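Lipoteichoic acid primase (Listeria monocytogenes, PDB 4UOP) is a sulfatase-family protein whose extracellular catalytic domain carries a magnesium ion. Local coordinates at residues Ala111-Ser114 and Ser118-Pro121. Numbering follows the deposited sequence.
Sequences AEWS and STFP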
ATOM      1  N   ALA B 111       5.369   0.313 -12.201  1.00 17.30           N
ATOM      2  CA  ALA B 111       6.096  -0.260 -13.319  1.00 17.30           C
ATOM      3  C   ALA B 111       6.922   0.808 -14.013  1.00 17.27           C
ATOM      4  O   ALA B 111       8.115   0.623 -14.258  1.00 16.42           O
ATOM      5  CB  ALA B 111       5.140  -0.923 -14.290  1.00 17.02           C
ATOM      6  N   GLU B 112       6.289   1.941 -14.326  1.00 17.43           N
ATOM      7  CA  GLU B 112       6.980   3.051 -14.945  1.00 17.36           C
ATOM      8  C   GLU B 112       8.130   3.513 -14.059  1.00 17.06           C
ATOM      9  O   GLU B 112       9.231   3.749 -14.557  1.00 16.22           O
ATOM     10  CB  GLU B 112       6.022   4.206 -15.186  1.00 18.17           C
ATOM     11  CG  GLU B 112       4.972   3.940 -16.267  1.00 19.53           C
ATOM     12  CD  GLU B 112       4.204   5.205 -16.606  1.00 21.26           C
ATOM     13  OE1 GLU B 112       4.778   6.073 -17.285  1.00 21.57           O
ATOM     14  OE2 GLU B 112       3.035   5.329 -16.166  1.00 23.73           O
ATOM     15  N   TRP B 113       7.858   3.659 -12.761  1.00 17.49           N
ATOM     16  CA  TRP B 113       8.891   4.064 -11.800  1.00 18.02           C
ATOM     17  C   TRP B 113      10.126   3.165 -11.886  1.00 18.81           C
ATOM     18  O   TRP B 113      11.278   3.656 -11.947  1.00 18.71           O
ATOM     19  CB  TRP B 113       8.336   4.059 -10.363  1.00 18.29           C
ATOM     20  CG  TRP B 113       9.391   4.405  -9.362  1.00 18.45           C
ATOM     21  CD1 TRP B 113      10.244   3.548  -8.746  1.00 19.47           C
ATOM     22  CD2 TRP B 113       9.760   5.716  -8.921  1.00 18.95           C
ATOM     23  NE1 TRP B 113      11.113   4.237  -7.931  1.00 18.49           N
ATOM     24  CE2 TRP B 113      10.833   5.570  -8.018  1.00 18.86           C
ATOM     25  CE3 TRP B 113       9.276   6.997  -9.188  1.00 19.41           C
ATOM     26  CZ2 TRP B 113      11.432   6.659  -7.391  1.00 20.08           C
ATOM     27  CZ3 TRP B 113       9.873   8.077  -8.561  1.00 19.99           C
ATOM     28  CH2 TRP B 113      10.930   7.901  -7.673  1.00 19.39           C
ATOM     29  N   SER B 114       9.879   1.860 -11.823  1.00 18.24           N
ATOM     30  CA  SER B 114      10.928   0.841 -11.854  1.00 19.19           C
ATOM     31  C   SER B 114      11.753   0.926 -13.127  1.00 18.22           C
ATOM     32  O   SER B 114      12.983   0.901 -13.098  1.00 17.91           O
ATOM     33  CB  SER B 114      10.302  -0.557 -11.749  1.00 19.02           C
ATOM     34  OG  SER B 114       9.792  -0.782 -10.464  1.00 20.78           O
ATOM     35  N   SER B 118      15.280   2.624 -12.269  1.00 18.73           N
ATOM     36  CA  SER B 118      16.026   1.486 -11.742  1.00 19.35           C
ATOM     37  C   SER B 118      16.157   1.561 -10.213  1.00 20.55           C
ATOM     38  O   SER B 118      17.210   1.247  -9.649  1.00 21.13           O
ATOM     39  CB  SER B 118      17.406   1.386 -12.415  1.00 18.25           C
ATOM     40  OG  SER B 118      17.927   0.075 -12.333  1.00 18.02           O
ATOM     41  N   THR B 119      15.108   2.040  -9.559  1.00 19.85           N
ATOM     42  CA  THR B 119      15.001   1.985  -8.096  1.00 20.20           C
ATOM     43  C   THR B 119      13.674   1.303  -7.792  1.00 20.70           C
ATOM     44  O   THR B 119      12.778   1.268  -8.649  1.00 19.79           O
ATOM     45  CB  THR B 119      15.038   3.384  -7.431  1.00 20.23           C
ATOM     46  OG1 THR B 119      13.857   4.132  -7.749  1.00 21.57           O
ATOM     47  CG2 THR B 119      16.235   4.160  -7.862  1.00 20.75           C
ATOM     48  N   PHE B 120      13.545   0.782  -6.576  1.00 20.69           N
ATOM     49  CA  PHE B 120      12.348   0.038  -6.184  1.00 21.18           C
ATOM     50  C   PHE B 120      11.175   0.958  -5.889  1.00 21.84           C
ATOM     51  O   PHE B 120      11.342   2.047  -5.335  1.00 22.14           O
ATOM     52  CB  PHE B 120      12.644  -0.851  -4.972  1.00 21.32           C
ATOM     53  CG  PHE B 120      13.558  -1.993  -5.280  1.00 21.60           C
ATOM     54  CD1 PHE B 120      13.067  -3.152  -5.845  1.00 22.34           C
ATOM     55  CD2 PHE B 120      14.924  -1.900  -5.016  1.00 23.03           C
ATOM     56  CE1 PHE B 120      13.912  -4.210  -6.137  1.00 24.28           C
ATOM     57  CE2 PHE B 120      15.780  -2.953  -5.310  1.00 23.45           C
ATOM     58  CZ  PHE B 120      15.276  -4.115  -5.869  1.00 23.81           C
ATOM     59  N   PRO B 121       9.961   0.521  -6.248  1.00 21.20           N
ATOM     60  CA  PRO B 121       8.807   1.265  -5.776  1.00 21.95           C
ATOM     61  C   PRO B 121       8.727   1.134  -4.267  1.00 21.18           C
ATOM     62  O   PRO B 121       9.309   0.211  -3.699  1.00 21.58           O
ATOM     63  CB  PRO B 121       7.628   0.581  -6.462  1.00 22.05           C
ATOM     64  CG  PRO B 121       8.114  -0.771  -6.795  1.00 24.07           C
ATOM     65  CD  PRO B 121       9.594  -0.689  -6.995  1.00 22.02           C
TER
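Trp113 reaches from helix 107-117 to the loop that follows it and meets Thr119 there. Its CB points toward the loop, and CG stands anti to the backbone N (chi1 177°), which lays the indole along the flank of the helix, toward the returning chain. Along the five-membered ring, CD1 comes first and lies 3.4 Å from Thr119 O. NE1 follows, giving a weak, bent hydrogen bond to Thr119 OG1 at 2.8 Å, with an N-H...O angle of only 122°. Phe120 O is 3.4 Å from the same NE1. Further round, CE2 also passes close, and CZ2 of Trp113 is 3.5 Å from Thr119 OG1. The hydroxyl approaches the indole obliquely and is also hydrogen-bonded to Thr117 OG1. Val432 of helix 412-433 touches both the indole and Thr119.

The chain leaves the helix C-terminus at Ser118 and runs back beside the helix, buried inside the sulfatase-family domain. Ser118 has positive phi (52°) and is the first residue to leave the helical conformation. Its N still bonds to Ser114 O at 3.0 Å, so the helical i to i+4 pattern continues to the point where the chain turns.

Beyond the turn, Pro121 comes back beside the helix. Its CD rests 3.5 Å from Ser114 OG, a hydroxyl hydrogen-bonded chiefly to Thr102 O, with Asp110 O also a partner. The Ser114 side chain is about 12 Å from the magnesium ion.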